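Local structure of spectinomycin phosphotransferase (Legionella pneumophila, 3I1A) at residues P148-I153 against I289-Q294; K175-Q180 against K311-M316; H186-T191 against E283-D288. The protein probably phosphorylates the aminocyclitol antibiotic spectinomycin with a nucleoside triphosphate as donor, a kinase-type reaction that gives resistance to the drug. All coordinates share one frame; numbering follows the deposited sequence.

Interaction 1. Residues P148-I153 against I289-Q294; sequences PKWREI and IAVYGQ
Helix 149-153 and helix 289-294 run in broadly the same direction, their short axes 41° apart and 9.4 Å from each other at closest approach, and the backbones come nearest where the CA atoms of Ile153 and Ala290 lie 6.0 Å apart. Ala290 is the hub. Its methyl points at the other helix and is met by two side chains one helical turn apart: Trp150 CE3 stands 3.7 Å from Ala290 CB, and Ile153 CG2 reaches the same Ala290 CB, also at 3.7 Å. The methyl lies at the edge of the indole, near the ring plane, so the benzo side of the tryptophan abuts it rather than lying flat over it. With CG anti to its carbonyl carbon (chi1 -49°), Trp150 swings this benzo side across to the other helix and alongside Val291, where CZ3 comes within 3.9 Å of Val291 CG2. Lys149 CG sits over the centre of one indole face, a neighbour from within the same helix. In Ile153, CG1 stands beside the backbone N (chi1 -73°), which leaves the branch methyl CG2 anti to that N and against the alanine.

The pair belongs to the helical C-terminal lobe of the aminoglycoside phosphotransferase fold, which is akin to that of the protein kinases, and joins the short helix 149-157 to the long helix 274-297 away from the nucleotide and magnesium sites. No hydrogen bond spans these two segments; the join is apolar, and the small Ala290 side chain is consistent with the close approach of the CA atoms. Its surroundings extend it: Trp150 also touches Val286 and Glu287 farther back on the long helix, and Val154 packs on Ala290. From another side of helix 149-157, Arg151 forms salt bridges with Glu193 and Glu283, adding a polar tie between this helix and helices 182-198 and 274-297.

Interaction 2. Residues K175-Q180 against K311-M316; sequences KSFFNQ and KYFKEM
Lys314 lays its aliphatic chain over one face of the Phe177 ring, with CG 3.6 Å from the ring centroid and only 9° off the normal, a well-centred CH-pi contact. The next methylene follows: Lys314 CD is 3.6 Å from Phe177 CD1. Beyond it the lysine chain bends at chi3 (-73°), carrying the ammonium end away from helix 175-180. At its edge, near the ring plane, Phe177 meets Phe313, whose CE2 lies 4.0 Å from Phe177 CD2. One ring is therefore held by a methylene chain on a face and by a second aromatic at the rim. Phe178 adds a looser contact, CD1 to Phe313 CZ at 4.4 Å.

These side chains bridge two nearly parallel helices of the C-terminal helical lobe, 169-180 and 303-315, whose short segments differ by 12° in direction. The axes approach no closer than 11.5 Å, a wide spacing filled by large side chains rather than by touching backbones. Phe177 can span it because CG is anti to the backbone N (chi1 -174°), which sends the ring out toward the other helix.

Further out, Phe174 meets Phe313 edge-to-face and Phe317 does the same with Phe177, enlarging the aromatic cluster. Phe313 also packs on Ile289 of helix 274-297, while Lys314 makes a cation-pi contact with Phe310 of its own helix.

Interaction 3. Residues H186-T191 against E283-D288; sequences HRLVDT and ERIVED. With DMS (dimethyl sulfoxide), chain D.
Leu188 and Ile285 cross at about a right angle, each pointing at the opposing helix. Leu188 CD1 meets Ile285 CG2 at 3.8 Å, and Leu188 CD2 reaches Ile285 CD1 at 3.9 Å. With CG1 anti to the carbonyl carbon (chi1 -61°), Ile285 has CG2 anti to its backbone N, and CG2 and CD1 both touch the leucine. Val286, one residue on, turns CG2 to the helix backbone instead, lying 3.7 Å from Leu188 O and 3.9 Å from Val189 CA; contact with the Val189 side chain is looser.

The result is a buried crossing, without hydrogen bonds between the segments, of two helices of the C-terminal lobe, 182-198 and 274-297, whose segment axes lie 8.9 Å apart at an angle of -122°. Val323 and Phe327 of helix 322-329 pack on Leu188, and Ala326 on Ile285, so the terminal helix covers this pair.

On helix 182-198, Thr191 OG1 donates to Arg187 O at 2.8 Å, sharing that carbonyl with Thr191 N, which reaches it from the opposite face. The extended Arg187 chain carries its guanidinium edge to a dimethyl sulfoxide, probably from the crystallisation liquor, through a weak bond from NH1 to the sulfoxide oxygen.

All three contacts lie in the helical C-terminal lobe, on the same side of the chain's centre. Interactions 1 and 3 share the long helix 274-297 and have centres about 9 Å apart; the centre of interaction 2 lies about 14 Å from each. Along the chain the first segments come in the order 148-153, 175-180, 186-191, and their partners in the order 283-288, 289-294, 311-316, so interactions 1 and 2 interleave while interaction 3 falls within both spans. Trp150 packing on Glu283 joins 1 to 3, Ile289 against Met316 joins 1 to 2, and a probable Tyr312-Asp288 hydrogen bond joins 2 to 3, making a connected set of helices.

Interaction 1. Residues P148-I153 against I289-Q294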
loop_
_atom_site.group_PDB
_atom_site.type_symbol
_atom_site.label_atom_id
_atom_site.label_comp_id
_atom_site.label_asym_id
_atom_site.label_seq_id
_atom_site.Cartn_x
_atom_site.Cartn_y
_atom_site.Cartn_z
ATOM N N PRO A 148 -2.333 19.049 -4.449
ATOM C CA PRO A 148 -3.614 19.473 -3.893
ATOM C C PRO A 148 -4.783 18.744 -4.583
ATOM O O PRO A 148 -5.941 18.987 -4.252
ATOM C CB PRO A 148 -3.617 20.967 -4.187
ATOM C CG PRO A 148 -3.032 20.997 -5.584
ATOM C CD PRO A 148 -1.813 20.067 -5.386
ATOM N N LYS A 149 -4.472 17.833 -5.507
ATOM C CA LYS A 149 -5.496 17.095 -6.260
ATOM C C LYS A 149 -6.680 16.600 -5.443
ATOM O O LYS A 149 -7.840 16.896 -5.759
ATOM C CB LYS A 149 -4.888 15.886 -6.984
ATOM C CG LYS A 149 -5.955 15.030 -7.690
ATOM C CD LYS A 149 -5.373 13.917 -8.543
ATOM C CE LYS A 149 -6.481 13.215 -9.322
ATOM N NZ LYS A 149 -5.958 12.299 -10.375
ATOM N N TRP A 150 -6.384 15.840 -4.396
ATOM C CA TRP A 150 -7.418 15.267 -3.543
ATOM C C TRP A 150 -8.136 16.298 -2.699
ATOM O O TRP A 150 -9.348 16.206 -2.488
ATOM C CB TRP A 150 -6.797 14.192 -2.655
ATOM C CG TRP A 150 -5.977 13.268 -3.466
ATOM C CD1 TRP A 150 -4.611 13.203 -3.519
ATOM C CD2 TRP A 150 -6.465 12.294 -4.393
ATOM N NE1 TRP A 150 -4.218 12.238 -4.424
ATOM C CE2 TRP A 150 -5.337 11.666 -4.975
ATOM C CE3 TRP A 150 -7.748 11.888 -4.788
ATOM C CZ2 TRP A 150 -5.453 10.656 -5.930
ATOM C CZ3 TRP A 150 -7.862 10.880 -5.740
ATOM C CH2 TRP A 150 -6.721 10.276 -6.299
ATOM N N ARG A 151 -7.401 17.280 -2.196
ATOM C CA ARG A 151 -8.050 18.304 -1.408
ATOM C C ARG A 151 -9.075 19.024 -2.280
ATOM O O ARG A 151 -10.154 19.359 -1.820
ATOM C CB ARG A 151 -7.020 19.302 -0.880
ATOM C CG ARG A 151 -6.111 18.701 0.184
ATOM C CD ARG A 151 -5.253 19.763 0.844
ATOM N NE ARG A 151 -4.175 20.241 -0.010
ATOM C CZ ARG A 151 -3.044 19.584 -0.238
ATOM N NH1 ARG A 151 -2.837 18.393 0.319
ATOM N NH2 ARG A 151 -2.095 20.139 -0.991
ATOM N N GLU A 152 -8.731 19.255 -3.535
ATOM C CA GLU A 152 -9.640 19.939 -4.452
ATOM C C GLU A 152 -10.882 19.100 -4.702
ATOM O O GLU A 152 -11.997 19.624 -4.688
ATOM C CB GLU A 152 -8.939 20.250 -5.782
ATOM C CG GLU A 152 -7.778 21.231 -5.632
ATOM C CD GLU A 152 -7.068 21.533 -6.942
ATOM O OE1 GLU A 152 -6.922 20.620 -7.784
ATOM O OE2 GLU A 152 -6.636 22.686 -7.126
ATOM N N ILE A 153 -10.694 17.801 -4.915
ATOM C CA ILE A 153 -11.834 16.917 -5.159
ATOM C C ILE A 153 -12.793 16.922 -3.977
ATOM O O ILE A 153 -14.012 16.981 -4.162
ATOM C CB ILE A 153 -11.373 15.476 -5.431
ATOM C CG1 ILE A 153 -10.737 15.400 -6.817
ATOM C CG2 ILE A 153 -12.562 14.513 -5.367
ATOM C CD1 ILE A 153 -9.925 14.137 -7.041
ATOM N N ILE A 289 -11.414 10.057 1.347
ATOM C CA ILE A 289 -12.751 10.659 1.300
ATOM C C ILE A 289 -13.048 10.948 -0.168
ATOM O O ILE A 289 -14.183 10.805 -0.641
ATOM C CB ILE A 289 -12.820 11.985 2.153
ATOM C CG1 ILE A 289 -12.822 11.637 3.644
ATOM C CG2 ILE A 289 -14.094 12.768 1.832
ATOM C CD1 ILE A 289 -12.667 12.825 4.576
ATOM N N ALA A 290 -12.024 11.368 -0.904
ATOM C CA ALA A 290 -12.204 11.684 -2.307
ATOM C C ALA A 290 -12.571 10.450 -3.124
ATOM O O ALA A 290 -13.490 10.483 -3.939
ATOM C CB ALA A 290 -10.923 12.341 -2.870
ATOM N N VAL A 291 -11.837 9.360 -2.906
ATOM C CA VAL A 291 -12.049 8.118 -3.630
ATOM C C VAL A 291 -13.352 7.413 -3.268
ATOM O O VAL A 291 -14.182 7.121 -4.153
ATOM C CB VAL A 291 -10.836 7.158 -3.422
ATOM C CG1 VAL A 291 -11.150 5.797 -3.981
ATOM C CG2 VAL A 291 -9.587 7.732 -4.129
ATOM N N TYR A 292 -13.557 7.156 -1.982
ATOM C CA TYR A 292 -14.780 6.467 -1.574
ATOM C C TYR A 292 -15.983 7.399 -1.630
ATOM O O TYR A 292 -17.098 6.975 -1.956
ATOM C CB TYR A 292 -14.579 5.823 -0.202
ATOM C CG TYR A 292 -13.466 4.784 -0.248
ATOM C CD1 TYR A 292 -12.130 5.152 -0.085
ATOM C CD2 TYR A 292 -13.746 3.448 -0.494
ATOM C CE1 TYR A 292 -11.105 4.217 -0.169
ATOM C CE2 TYR A 292 -12.725 2.496 -0.577
ATOM C CZ TYR A 292 -11.412 2.892 -0.413
ATOM O OH TYR A 292 -10.409 1.958 -0.494
ATOM N N GLY A 293 -15.772 8.683 -1.355
ATOM C CA GLY A 293 -16.885 9.610 -1.461
ATOM C C GLY A 293 -17.402 9.682 -2.897
ATOM O O GLY A 293 -18.626 9.704 -3.148
ATOM N N GLN A 294 -16.492 9.715 -3.869
ATOM C CA GLN A 294 -16.931 9.773 -5.257
ATOM C C GLN A 294 -17.706 8.499 -5.636
ATOM O O GLN A 294 -18.667 8.552 -6.431
ATOM C CB GLN A 294 -15.747 9.936 -6.210
ATOM C CG GLN A 294 -16.192 10.211 -7.650
ATOM C CD GLN A 294 -16.990 11.503 -7.775
ATOM O OE1 GLN A 294 -18.207 11.486 -8.014
ATOM N NE2 GLN A 294 -16.315 12.631 -7.595
#

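Interaction 2. Residues K175-Q180 against K311-M316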
loop_
_atom_site.group_PDB
_atom_site.type_symbol
_atom_site.label_atom_id
_atom_site.label_comp_id
_atom_site.label_asym_id
_atom_site.label_seq_id
_atom_site.Cartn_x
_atom_site.Cartn_y
_atom_site.Cartn_z
ATOM N N LYS A 175 -24.758 11.377 1.775
ATOM C CA LYS A 175 -24.887 12.816 1.979
ATOM C C LYS A 175 -25.276 13.147 3.422
ATOM O O LYS A 175 -24.783 14.123 3.988
ATOM C CB LYS A 175 -25.910 13.400 1.009
ATOM C CG LYS A 175 -25.412 13.423 -0.440
ATOM C CD LYS A 175 -26.407 14.138 -1.337
ATOM C CE LYS A 175 -25.948 14.148 -2.783
ATOM N NZ LYS A 175 -26.921 14.872 -3.613
ATOM N N SER A 176 -26.162 12.336 4.002
ATOM C CA SER A 176 -26.595 12.537 5.379
ATOM C C SER A 176 -25.413 12.391 6.325
ATOM O O SER A 176 -25.231 13.196 7.242
ATOM C CB SER A 176 -27.670 11.513 5.766
ATOM O OG SER A 176 -28.883 11.760 5.081
ATOM N N PHE A 177 -24.610 11.357 6.093
ATOM C CA PHE A 177 -23.451 11.091 6.934
ATOM C C PHE A 177 -22.417 12.208 6.767
ATOM O O PHE A 177 -21.795 12.636 7.734
ATOM C CB PHE A 177 -22.791 9.752 6.573
ATOM C CG PHE A 177 -21.683 9.366 7.514
ATOM C CD1 PHE A 177 -21.957 8.735 8.719
ATOM C CD2 PHE A 177 -20.363 9.701 7.221
ATOM C CE1 PHE A 177 -20.929 8.441 9.625
ATOM C CE2 PHE A 177 -19.337 9.416 8.108
ATOM C CZ PHE A 177 -19.616 8.784 9.314
ATOM N N PHE A 178 -22.216 12.644 5.531
ATOM C CA PHE A 178 -21.243 13.722 5.237
ATOM C C PHE A 178 -21.691 14.977 5.977
ATOM O O PHE A 178 -20.925 15.639 6.686
ATOM C CB PHE A 178 -21.237 14.005 3.732
ATOM C CG PHE A 178 -20.042 14.801 3.249
ATOM C CD1 PHE A 178 -19.013 14.172 2.535
ATOM C CD2 PHE A 178 -19.953 16.175 3.489
ATOM C CE1 PHE A 178 -17.913 14.895 2.056
ATOM C CE2 PHE A 178 -18.854 16.915 3.016
ATOM C CZ PHE A 178 -17.833 16.270 2.296
ATOM N N ASN A 179 -22.961 15.305 5.808
ATOM C CA ASN A 179 -23.490 16.473 6.464
ATOM C C ASN A 179 -23.322 16.366 7.996
ATOM O O ASN A 179 -22.914 17.344 8.649
ATOM C CB ASN A 179 -24.951 16.638 6.038
ATOM C CG ASN A 179 -25.570 17.910 6.557
ATOM O OD1 ASN A 179 -26.334 17.887 7.521
ATOM N ND2 ASN A 179 -25.235 19.033 5.930
ATOM N N GLN A 180 -23.596 15.194 8.574
ATOM C CA GLN A 180 -23.478 15.018 10.020
ATOM C C GLN A 180 -22.031 15.126 10.508
ATOM O O GLN A 180 -21.790 15.431 11.668
ATOM C CB GLN A 180 -24.054 13.662 10.467
ATOM C CG GLN A 180 -25.483 13.438 10.016
ATOM C CD GLN A 180 -25.954 12.005 10.226
ATOM O OE1 GLN A 180 -25.187 11.052 10.057
ATOM N NE2 GLN A 180 -27.224 11.847 10.586
ATOM N N LYS A 311 -19.237 1.720 4.129
ATOM C CA LYS A 311 -18.820 1.199 5.415
ATOM C C LYS A 311 -17.381 1.640 5.702
ATOM O O LYS A 311 -17.060 2.060 6.821
ATOM C CB LYS A 311 -18.952 -0.338 5.415
ATOM C CG LYS A 311 -20.416 -0.778 5.305
ATOM C CD LYS A 311 -20.606 -2.272 5.545
ATOM C CE LYS A 311 -22.084 -2.648 5.459
ATOM N NZ LYS A 311 -22.308 -4.087 5.827
ATOM N N TYR A 312 -16.523 1.567 4.687
ATOM C CA TYR A 312 -15.128 1.973 4.861
ATOM C C TYR A 312 -15.068 3.452 5.226
ATOM O O TYR A 312 -14.376 3.852 6.168
ATOM C CB TYR A 312 -14.323 1.748 3.589
ATOM C CG TYR A 312 -12.880 2.179 3.755
ATOM C CD1 TYR A 312 -12.054 1.574 4.711
ATOM C CD2 TYR A 312 -12.347 3.206 2.982
ATOM C CE1 TYR A 312 -10.727 1.996 4.885
ATOM C CE2 TYR A 312 -11.028 3.630 3.147
ATOM C CZ TYR A 312 -10.226 3.022 4.095
ATOM O OH TYR A 312 -8.910 3.421 4.227
ATOM N N PHE A 313 -15.793 4.256 4.464
ATOM C CA PHE A 313 -15.848 5.692 4.705
ATOM C C PHE A 313 -16.295 5.983 6.148
ATOM O O PHE A 313 -15.693 6.810 6.846
ATOM C CB PHE A 313 -16.818 6.323 3.695
ATOM C CG PHE A 313 -16.776 7.829 3.664
ATOM C CD1 PHE A 313 -16.212 8.504 2.577
ATOM C CD2 PHE A 313 -17.301 8.566 4.715
ATOM C CE1 PHE A 313 -16.177 9.905 2.554
ATOM C CE2 PHE A 313 -17.268 9.971 4.697
ATOM C CZ PHE A 313 -16.708 10.631 3.622
ATOM N N LYS A 314 -17.337 5.297 6.619
ATOM C CA LYS A 314 -17.805 5.583 7.977
ATOM C C LYS A 314 -16.874 5.137 9.085
ATOM O O LYS A 314 -16.754 5.808 10.121
ATOM C CB LYS A 314 -19.193 4.979 8.197
ATOM C CG LYS A 314 -20.239 5.697 7.354
ATOM C CD LYS A 314 -21.665 5.304 7.707
ATOM C CE LYS A 314 -22.014 3.911 7.229
ATOM N NZ LYS A 314 -23.458 3.627 7.526
ATOM N N GLU A 315 -16.223 3.997 8.870
ATOM C CA GLU A 315 -15.308 3.467 9.858
ATOM C C GLU A 315 -14.189 4.439 10.177
ATOM O O GLU A 315 -13.662 4.418 11.293
ATOM C CB GLU A 315 -14.711 2.156 9.371
ATOM C CG GLU A 315 -15.681 1.003 9.454
ATOM C CD GLU A 315 -15.023 -0.305 9.089
ATOM O OE1 GLU A 315 -15.568 -1.355 9.479
ATOM O OE2 GLU A 315 -13.967 -0.274 8.414
ATOM N N MET A 316 -13.812 5.275 9.207
ATOM C CA MET A 316 -12.723 6.239 9.449
ATOM C C MET A 316 -13.049 7.174 10.595
ATOM O O MET A 316 -12.148 7.733 11.243
ATOM C CB MET A 316 -12.446 7.081 8.193
ATOM C CG MET A 316 -12.065 6.243 6.975
ATOM S SD MET A 316 -11.530 7.182 5.519
ATOM C CE MET A 316 -12.822 8.496 5.405
#

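Interaction 3. Residues H186-T191 against E283-D288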
loop_
_atom_site.group_PDB
_atom_site.type_symbol
_atom_site.label_atom_id
_atom_site.label_comp_id
_atom_site.label_asym_id
_atom_site.label_seq_id
_atom_site.Cartn_x
_atom_site.Cartn_y
_atom_site.Cartn_z
ATOM N N HIS A 186 -14.265 19.135 6.839
ATOM C CA HIS A 186 -13.628 20.376 6.438
ATOM C C HIS A 186 -12.308 20.511 7.204
ATOM O O HIS A 186 -11.308 20.962 6.649
ATOM C CB HIS A 186 -14.564 21.557 6.732
ATOM C CG HIS A 186 -15.638 21.744 5.701
ATOM N ND1 HIS A 186 -15.619 22.776 4.789
ATOM C CD2 HIS A 186 -16.746 21.015 5.420
ATOM C CE1 HIS A 186 -16.668 22.677 3.991
ATOM N NE2 HIS A 186 -17.368 21.617 4.350
ATOM N N ARG A 187 -12.299 20.104 8.468
ATOM C CA ARG A 187 -11.076 20.191 9.273
ATOM C C ARG A 187 -9.957 19.325 8.674
ATOM O O ARG A 187 -8.790 19.739 8.630
ATOM C CB ARG A 187 -11.361 19.777 10.728
ATOM C CG ARG A 187 -10.123 19.780 11.642
ATOM C CD ARG A 187 -10.470 19.449 13.091
ATOM N NE ARG A 187 -9.279 19.254 13.923
ATOM C CZ ARG A 187 -9.300 19.125 15.244
ATOM N NH1 ARG A 187 -10.449 19.180 15.903
ATOM N NH2 ARG A 187 -8.170 18.914 15.911
ATOM N N LEU A 188 -10.297 18.123 8.205
ATOM C CA LEU A 188 -9.286 17.255 7.595
ATOM C C LEU A 188 -8.683 17.944 6.382
ATOM O O LEU A 188 -7.461 17.979 6.220
ATOM C CB LEU A 188 -9.906 15.906 7.173
ATOM C CG LEU A 188 -10.236 14.987 8.357
ATOM C CD1 LEU A 188 -11.330 14.010 7.983
ATOM C CD2 LEU A 188 -8.961 14.261 8.808
ATOM N N VAL A 189 -9.540 18.491 5.519
ATOM C CA VAL A 189 -9.091 19.172 4.301
ATOM C C VAL A 189 -8.287 20.445 4.585
ATOM O O VAL A 189 -7.211 20.664 4.021
ATOM C CB VAL A 189 -10.299 19.600 3.410
ATOM C CG1 VAL A 189 -9.811 20.432 2.218
ATOM C CG2 VAL A 189 -11.049 18.347 2.910
ATOM N N ASP A 190 -8.833 21.281 5.456
ATOM C CA ASP A 190 -8.207 22.553 5.783
ATOM C C ASP A 190 -6.911 22.375 6.554
ATOM O O ASP A 190 -5.994 23.221 6.451
ATOM C CB ASP A 190 -9.176 23.426 6.580
ATOM C CG ASP A 190 -10.444 23.781 5.784
ATOM O OD1 ASP A 190 -10.455 23.630 4.548
ATOM O OD2 ASP A 190 -11.417 24.240 6.418
ATOM N N THR A 191 -6.815 21.289 7.326
ATOM C CA THR A 191 -5.583 21.056 8.081
ATOM C C THR A 191 -4.513 20.537 7.148
ATOM O O THR A 191 -3.352 20.951 7.237
ATOM C CB THR A 191 -5.778 20.065 9.233
ATOM O OG1 THR A 191 -6.629 20.655 10.218
ATOM C CG2 THR A 191 -4.426 19.729 9.875
ATOM N N GLU A 283 -3.926 14.126 5.223
ATOM C CA GLU A 283 -4.000 13.988 3.771
ATOM C C GLU A 283 -4.382 12.590 3.292
ATOM O O GLU A 283 -5.094 12.441 2.302
ATOM C CB GLU A 283 -2.664 14.409 3.143
ATOM C CG GLU A 283 -2.544 14.184 1.641
ATOM C CD GLU A 283 -3.524 14.980 0.781
ATOM O OE1 GLU A 283 -4.069 16.009 1.241
ATOM O OE2 GLU A 283 -3.730 14.575 -0.379
ATOM N N ARG A 284 -3.910 11.547 3.973
ATOM C CA ARG A 284 -4.293 10.211 3.532
ATOM C C ARG A 284 -5.809 10.035 3.686
ATOM O O ARG A 284 -6.438 9.379 2.857
ATOM C CB ARG A 284 -3.582 9.134 4.342
ATOM C CG ARG A 284 -3.719 7.747 3.712
ATOM C CD ARG A 284 -2.938 6.700 4.526
ATOM N NE ARG A 284 -3.040 5.383 3.903
ATOM C CZ ARG A 284 -4.043 4.533 4.109
ATOM N NH1 ARG A 284 -5.039 4.855 4.941
ATOM N NH2 ARG A 284 -4.062 3.371 3.456
ATOM N N ILE A 285 -6.390 10.621 4.736
ATOM C CA ILE A 285 -7.850 10.507 4.932
ATOM C C ILE A 285 -8.567 11.309 3.840
ATOM O O ILE A 285 -9.584 10.872 3.285
ATOM C CB ILE A 285 -8.268 10.982 6.342
ATOM C CG1 ILE A 285 -7.574 10.106 7.386
ATOM C CG2 ILE A 285 -9.781 10.888 6.524
ATOM C CD1 ILE A 285 -7.684 10.594 8.815
ATOM N N VAL A 286 -8.035 12.484 3.519
ATOM C CA VAL A 286 -8.607 13.297 2.452
ATOM C C VAL A 286 -8.642 12.517 1.143
ATOM O O VAL A 286 -9.641 12.573 0.407
ATOM C CB VAL A 286 -7.803 14.600 2.257
ATOM C CG1 VAL A 286 -8.242 15.302 0.968
ATOM C CG2 VAL A 286 -7.995 15.500 3.458
ATOM N N GLU A 287 -7.556 11.794 0.861
ATOM C CA GLU A 287 -7.426 10.972 -0.342
ATOM C C GLU A 287 -8.538 9.914 -0.385
ATOM O O GLU A 287 -9.165 9.699 -1.419
ATOM C CB GLU A 287 -6.035 10.297 -0.372
ATOM C CG GLU A 287 -4.973 11.083 -1.144
ATOM C CD GLU A 287 -3.532 10.789 -0.718
ATOM O OE1 GLU A 287 -3.195 9.602 -0.524
ATOM O OE2 GLU A 287 -2.744 11.755 -0.592
ATOM N N ASP A 288 -8.771 9.257 0.745
ATOM C CA ASP A 288 -9.821 8.233 0.850
ATOM C C ASP A 288 -11.230 8.863 0.790
ATOM O O ASP A 288 -12.152 8.263 0.241
ATOM C CB ASP A 288 -9.704 7.441 2.162
ATOM C CG ASP A 288 -8.660 6.323 2.093
ATOM O OD1 ASP A 288 -8.232 5.970 0.987
ATOM O OD2 ASP A 288 -8.295 5.797 3.162
HETATM S S DMS D . -13.897 18.115 15.128
HETATM O O DMS D . -13.722 19.068 16.254
HETATM C C1 DMS D . -15.541 17.510 15.190
HETATM C C2 DMS D . -13.866 18.999 13.589
#